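Local coordinates for MmeI (Methylophilus methylotrophus, PDB 5HR4), which is a Type IIL restriction-modification enzyme that binds DNA and probably methylates adenine at N6 using S-adenosyl-L-methionine, at residues A[190-195]-A[259-264]; A[203-208]-A[255-260]. One frame throughout, in Å; residues are numbered along the deposited sequence.

Contact 1 of 2, residues A[190-195]-A[259-264]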
loop_
_atom_site.group_PDB
_atom_site.type_symbol
_atom_site.label_atom_id
_atom_site.label_comp_id
_atom_site.label_asym_id
_atom_site.label_seq_id
_atom_site.Cartn_x
_atom_site.Cartn_y
_atom_site.Cartn_z
ATOM N N LEU A 190 -18.096 -4.094 22.198
ATOM C CA LEU A 190 -18.572 -3.260 21.101
ATOM C C LEU A 190 -19.032 -4.120 19.931
ATOM O O LEU A 190 -20.126 -3.933 19.383
ATOM C CB LEU A 190 -17.463 -2.303 20.676
ATOM C CG LEU A 190 -17.952 -1.077 19.905
ATOM C CD1 LEU A 190 -18.424 0.035 20.859
ATOM C CD2 LEU A 190 -16.875 -0.589 18.955
ATOM N N VAL A 191 -18.211 -5.095 19.557
ATOM C CA VAL A 191 -18.593 -6.049 18.528
ATOM C C VAL A 191 -19.877 -6.802 18.905
ATOM O O VAL A 191 -20.687 -7.134 18.034
ATOM C CB VAL A 191 -17.389 -6.978 18.280
ATOM C CG1 VAL A 191 -17.704 -8.430 18.635
ATOM C CG2 VAL A 191 -16.838 -6.805 16.857
ATOM N N ARG A 192 -20.115 -7.053 20.192
ATOM C CA ARG A 192 -21.422 -7.569 20.591
ATOM C C ARG A 192 -22.539 -6.571 20.284
ATOM O O ARG A 192 -23.550 -6.934 19.670
ATOM C CB ARG A 192 -21.422 -7.940 22.070
ATOM C CG ARG A 192 -20.735 -9.268 22.368
ATOM C CD ARG A 192 -20.413 -9.375 23.851
ATOM N NE ARG A 192 -19.920 -10.697 24.206
ATOM C CZ ARG A 192 -20.035 -11.229 25.418
ATOM N NH1 ARG A 192 -20.636 -10.545 26.384
ATOM N NH2 ARG A 192 -19.572 -12.451 25.658
ATOM N N LEU A 193 -22.384 -5.310 20.713
ATOM C CA LEU A 193 -23.367 -4.285 20.361
ATOM C C LEU A 193 -23.609 -4.234 18.862
ATOM O O LEU A 193 -24.743 -4.036 18.405
ATOM C CB LEU A 193 -22.901 -2.920 20.844
ATOM C CG LEU A 193 -22.756 -2.869 22.352
ATOM C CD1 LEU A 193 -21.948 -1.632 22.694
ATOM C CD2 LEU A 193 -24.124 -2.812 22.972
ATOM N N LEU A 194 -22.546 -4.377 18.079
ATOM C CA LEU A 194 -22.699 -4.329 16.636
ATOM C C LEU A 194 -23.643 -5.420 16.166
ATOM O O LEU A 194 -24.522 -5.183 15.328
ATOM C CB LEU A 194 -21.337 -4.478 15.979
ATOM C CG LEU A 194 -21.357 -4.397 14.468
ATOM C CD1 LEU A 194 -21.901 -3.045 14.036
ATOM C CD2 LEU A 194 -19.945 -4.626 13.968
ATOM N N PHE A 195 -23.481 -6.622 16.708
ATOM C CA PHE A 195 -24.382 -7.707 16.344
ATOM C C PHE A 195 -25.807 -7.375 16.752
ATOM O O PHE A 195 -26.751 -7.638 16.006
ATOM C CB PHE A 195 -23.920 -9.011 16.986
ATOM C CG PHE A 195 -24.883 -10.143 16.810
ATOM C CD1 PHE A 195 -25.954 -10.299 17.668
ATOM C CD2 PHE A 195 -24.703 -11.062 15.795
ATOM C CE1 PHE A 195 -26.836 -11.325 17.513
ATOM C CE2 PHE A 195 -25.583 -12.106 15.634
ATOM C CZ PHE A 195 -26.655 -12.242 16.495
ATOM N N GLY A 259 -22.483 -19.261 20.423
ATOM C CA GLY A 259 -21.300 -19.000 19.627
ATOM C C GLY A 259 -20.186 -18.377 20.447
ATOM O O GLY A 259 -20.462 -17.785 21.493
ATOM N N LYS A 260 -18.929 -18.487 19.987
ATOM C CA LYS A 260 -17.794 -17.794 20.611
ATOM C C LYS A 260 -18.075 -16.321 20.916
ATOM O O LYS A 260 -17.360 -15.707 21.713
ATOM C CB LYS A 260 -16.572 -17.907 19.690
ATOM C CG LYS A 260 -15.223 -17.605 20.343
ATOM C CD LYS A 260 -14.137 -17.507 19.274
ATOM C CE LYS A 260 -12.884 -16.838 19.821
ATOM N NZ LYS A 260 -11.863 -16.584 18.764
ATOM N N LEU A 261 -19.103 -15.744 20.310
ATOM C CA LEU A 261 -19.379 -14.324 20.470
ATOM C C LEU A 261 -20.005 -14.009 21.810
ATOM O O LEU A 261 -19.805 -12.904 22.313
ATOM C CB LEU A 261 -20.291 -13.829 19.338
ATOM C CG LEU A 261 -20.904 -12.417 19.372
ATOM C CD1 LEU A 261 -19.838 -11.338 19.430
ATOM C CD2 LEU A 261 -21.813 -12.189 18.172
ATOM N N PHE A 262 -20.744 -14.934 22.425
ATOM C CA PHE A 262 -21.467 -14.587 23.649
ATOM C C PHE A 262 -21.070 -15.429 24.863
ATOM O O PHE A 262 -21.705 -15.315 25.933
ATOM C CB PHE A 262 -22.978 -14.659 23.395
ATOM C CG PHE A 262 -23.497 -13.464 22.658
ATOM C CD1 PHE A 262 -23.722 -12.273 23.330
ATOM C CD2 PHE A 262 -23.695 -13.505 21.281
ATOM C CE1 PHE A 262 -24.171 -11.135 22.646
ATOM C CE2 PHE A 262 -24.136 -12.373 20.593
ATOM C CZ PHE A 262 -24.372 -11.183 21.279
ATOM N N GLU A 263 -20.009 -16.235 24.744
ATOM C CA GLU A 263 -19.721 -17.219 25.772
ATOM C C GLU A 263 -19.046 -16.603 26.983
ATOM O O GLU A 263 -19.232 -17.097 28.102
ATOM C CB GLU A 263 -18.861 -18.336 25.193
ATOM C CG GLU A 263 -17.418 -18.001 24.951
ATOM C CD GLU A 263 -16.674 -19.218 24.420
ATOM O OE1 GLU A 263 -17.300 -20.305 24.398
ATOM O OE2 GLU A 263 -15.488 -19.099 24.021
ATOM N N GLU A 264 -18.278 -15.514 26.796
ATOM C CA GLU A 264 -17.481 -15.013 27.902
ATOM C C GLU A 264 -18.259 -13.983 28.706
ATOM O O GLU A 264 -18.753 -13.008 28.138
ATOM C CB GLU A 264 -16.192 -14.391 27.407
ATOM C CG GLU A 264 -15.339 -13.868 28.532
ATOM C CD GLU A 264 -14.100 -13.145 28.049
ATOM O OE1 GLU A 264 -13.973 -12.961 26.818
ATOM O OE2 GLU A 264 -13.254 -12.760 28.900
#
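Three flat groups take part: the guanidinium of Arg192 and the rings of Phe195 and Phe262. Over one face of the guanidinium lies CD1 of Phe262, offset toward the rim of the group, while the carbonyl oxygens of Leu261 and Glu264 approach its edge, both about 26° out of its plane. One face of the Phe195 ring receives the edge of Phe262, an offset edge-to-face pair with centroids 5.7 Å apart and planes at 74°. Arg192 reaches the turn because CG stands anti to its own carbonyl carbon and the chain then runs extended to NE, sliding past Leu261 in the opposite direction. Arg192 NE donates to Leu261 O at 2.9 Å, nearly along the C=O axis, though the hydrogen bond is bent (N-H...O 140°). Arg192 NH2 donates to Glu264 O at 2.7 Å, on a lone pair in the carbonyl plane, and adds a weak bond back to Leu261 O. Arginine suits the place: its planar, multiply donating end can hold two carbonyls, one in the helical turn and one just past it, and fix its own rotation, while its methylenes serve as apolar surface. Thus Arg192 CG lies 3.7 Å from Leu261 CD1, a methyl that also meets Val191 CG1. The other branch, CD2 of Leu261, lies 3.9 Å from Phe195 CD2, so the forked leucine fits against three residues of the helix. The carboxylate of Glu264 turns to His184 for its hydrogen bond, and Phe233 adds a cation-pi contact to Arg192. An arginine thus ties the carbonyls of Leu261, in the weakly bonded helical turn 259-262, and of Glu264, in the loop just after it, to helix 183-200, a buried helix-to-turn packing within the helicase spacer domain.

Contact 2 of 2, residues A[203-208]-A[255-260]; sequences TIFEKS and PYINGK
Phe205 and Pro255 cross at about a right angle, and so do Ile204 and Ile257; these two crossings bring the loop 203-208 against the stretch 255-260. In the first, the CD1–CE1 side of the phenyl ring meets the proline ring, with Phe205 CD1 3.4 Å from Pro255 CD. CG of Phe205 is anti to its carbonyl carbon (chi1 -54°), and the ring reaches proline although its CB does not point straight at it. Phenylalanine suits its place because the flat ring offers a broad apolar flank to Pro255 while its edge meets Ile257. Proline suits the spot because its ring is a compact, rigid apolar block whose CG and CD methylenes lie against the aromatic carbons, and it has no backbone N-H to bury. CG of Pro255 also approaches the carbonyl oxygen of Ile204, 3.4 Å away. In the second crossing, the branch methyl CG2 of Ile204, anti to its own N, lies 3.9 Å from CD1 of Ile257. Ile257 CD1 also sits at the edge of the Phe205 ring, near its plane, 4.4 Å from Phe205 CE1. Beta-branched isoleucine presents two arms at once, so each can touch this partner and others too: Ile204 packs on Phe198 and Ala199 of helix 183-200, and Ile257 on Ile448 and Leu450. Phe254 adds an edge-to-face contact to Phe205. No hydrogen bond joins the two segments; they meet through apolar packing. This is loop-to-loop hydrophobic packing within the helicase spacer domain, joining the connection between helices 183-200 and 209-217 to the approach to helix 259-262.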
loop_
_atom_site.group_PDB
_atom_site.type_symbol
_atom_site.label_atom_id
_atom_site.label_comp_id
_atom_site.label_asym_id
_atom_site.label_seq_id
_atom_site.Cartn_x
_atom_site.Cartn_y
_atom_site.Cartn_z
ATOM N N THR A 203 -34.426 -10.223 10.956
ATOM C CA THR A 203 -35.374 -11.076 11.639
ATOM C C THR A 203 -34.733 -11.895 12.749
ATOM O O THR A 203 -35.342 -12.862 13.217
ATOM C CB THR A 203 -36.040 -11.986 10.622
ATOM O OG1 THR A 203 -35.015 -12.614 9.839
ATOM C CG2 THR A 203 -36.925 -11.141 9.712
ATOM N N ILE A 204 -33.523 -11.535 13.177
ATOM C CA ILE A 204 -32.869 -12.286 14.240
ATOM C C ILE A 204 -33.535 -11.997 15.579
ATOM O O ILE A 204 -33.968 -12.915 16.285
ATOM C CB ILE A 204 -31.366 -11.978 14.284
ATOM C CG1 ILE A 204 -30.714 -12.406 12.974
ATOM C CG2 ILE A 204 -30.750 -12.733 15.441
ATOM C CD1 ILE A 204 -29.234 -12.179 12.934
ATOM N N PHE A 205 -33.591 -10.721 15.960
ATOM C CA PHE A 205 -34.554 -10.248 16.945
ATOM C C PHE A 205 -35.810 -9.783 16.216
ATOM O O PHE A 205 -35.761 -9.409 15.041
ATOM C CB PHE A 205 -34.023 -9.065 17.768
ATOM C CG PHE A 205 -32.698 -9.293 18.445
ATOM C CD1 PHE A 205 -32.121 -10.543 18.521
ATOM C CD2 PHE A 205 -32.043 -8.225 19.043
ATOM C CE1 PHE A 205 -30.900 -10.726 19.161
ATOM C CE2 PHE A 205 -30.830 -8.402 19.690
ATOM C CZ PHE A 205 -30.259 -9.655 19.749
ATOM N N GLU A 206 -36.938 -9.788 16.931
ATOM C CA GLU A 206 -38.099 -9.034 16.486
ATOM C C GLU A 206 -37.679 -7.606 16.185
ATOM O O GLU A 206 -36.830 -7.038 16.873
ATOM C CB GLU A 206 -39.194 -9.001 17.551
ATOM C CG GLU A 206 -39.900 -10.305 17.857
ATOM C CD GLU A 206 -40.942 -10.117 18.958
ATOM O OE1 GLU A 206 -41.650 -9.080 18.919
ATOM O OE2 GLU A 206 -41.035 -10.971 19.875
ATOM N N LYS A 207 -38.295 -7.022 15.162
ATOM C CA LYS A 207 -37.896 -5.712 14.665
ATOM C C LYS A 207 -37.762 -4.713 15.802
ATOM O O LYS A 207 -38.699 -4.504 16.577
ATOM C CB LYS A 207 -38.914 -5.216 13.631
ATOM C CG LYS A 207 -38.377 -4.114 12.725
ATOM C CD LYS A 207 -38.930 -4.223 11.294
ATOM C CE LYS A 207 -38.154 -3.308 10.328
ATOM N NZ LYS A 207 -38.696 -3.300 8.929
ATOM N N SER A 208 -36.570 -4.136 15.918
ATOM C CA SER A 208 -36.277 -3.049 16.850
ATOM C C SER A 208 -36.350 -3.472 18.320
ATOM O O SER A 208 -36.489 -2.621 19.202
ATOM C CB SER A 208 -37.201 -1.854 16.597
ATOM O OG SER A 208 -36.874 -1.224 15.367
ATOM N N PRO A 255 -33.680 -14.072 21.333
ATOM C CA PRO A 255 -33.355 -15.477 21.060
ATOM C C PRO A 255 -32.048 -15.868 21.716
ATOM O O PRO A 255 -31.236 -15.021 22.088
ATOM C CB PRO A 255 -33.227 -15.512 19.534
ATOM C CG PRO A 255 -32.687 -14.104 19.199
ATOM C CD PRO A 255 -33.346 -13.182 20.196
ATOM N N TYR A 256 -31.838 -17.172 21.807
ATOM C CA TYR A 256 -30.530 -17.727 22.141
ATOM C C TYR A 256 -29.593 -17.634 20.932
ATOM O O TYR A 256 -29.956 -18.042 19.817
ATOM C CB TYR A 256 -30.717 -19.174 22.616
ATOM C CG TYR A 256 -29.474 -20.037 22.715
ATOM C CD1 TYR A 256 -28.464 -19.755 23.638
ATOM C CD2 TYR A 256 -29.326 -21.169 21.910
ATOM C CE1 TYR A 256 -27.324 -20.566 23.729
ATOM C CE2 TYR A 256 -28.197 -21.981 21.994
ATOM C CZ TYR A 256 -27.197 -21.684 22.904
ATOM O OH TYR A 256 -26.069 -22.504 22.973
ATOM N N ILE A 257 -28.390 -17.080 21.137
ATOM C CA ILE A 257 -27.444 -16.836 20.046
ATOM C C ILE A 257 -26.170 -17.685 20.188
ATOM O O ILE A 257 -25.727 -18.324 19.226
ATOM C CB ILE A 257 -27.104 -15.333 19.941
ATOM C CG1 ILE A 257 -28.382 -14.517 19.780
ATOM C CG2 ILE A 257 -26.195 -15.071 18.761
ATOM C CD1 ILE A 257 -28.913 -14.565 18.353
ATOM N N ASN A 258 -25.530 -17.641 21.355
ATOM C CA ASN A 258 -24.398 -18.510 21.753
ATOM C C ASN A 258 -23.199 -18.223 20.863
ATOM O O ASN A 258 -22.893 -17.054 20.582
ATOM C CB ASN A 258 -24.785 -19.935 21.727
ATOM C CG ASN A 258 -23.721 -20.848 22.329
ATOM O OD1 ASN A 258 -23.766 -22.063 22.098
ATOM N ND2 ASN A 258 -22.766 -20.277 23.120
ATOM N N GLY A 259 -22.483 -19.261 20.423
ATOM C CA GLY A 259 -21.300 -19.000 19.627
ATOM C C GLY A 259 -20.186 -18.377 20.447
ATOM O O GLY A 259 -20.462 -17.785 21.493
ATOM N N LYS A 260 -18.929 -18.487 19.987
ATOM C CA LYS A 260 -17.794 -17.794 20.611
ATOM C C LYS A 260 -18.075 -16.321 20.916
ATOM O O LYS A 260 -17.360 -15.707 21.713
ATOM C CB LYS A 260 -16.572 -17.907 19.690
ATOM C CG LYS A 260 -15.223 -17.605 20.343
ATOM C CD LYS A 260 -14.137 -17.507 19.274
ATOM C CE LYS A 260 -12.884 -16.838 19.821
ATOM N NZ LYS A 260 -11.863 -16.584 18.764
#

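Contacts 1 and 2 are neighbouring parts of one interface, with centres 11 Å apart: helix 183-200 and the loop after it pack against overlapping parts of the chain, 259-264 and 255-260, which share Gly259 and Lys260. They meet mainly at Ile257, whose CG2 lies 3.7 Å from Phe195 CZ and 3.9 Å from Phe262 CE2, and Phe195 CZ also lies 4.3 Å from Ile204 CG2, so one apolar cluster runs through both. Neither contact binds a ligand. The bound calcium, whose site includes Asp201 and Cys283, is about 10 Å from the side chain of Phe205 and about 13 Å from that of Phe195. Sinefungin lies about 13 Å from the side chain of Val191 in contact 1.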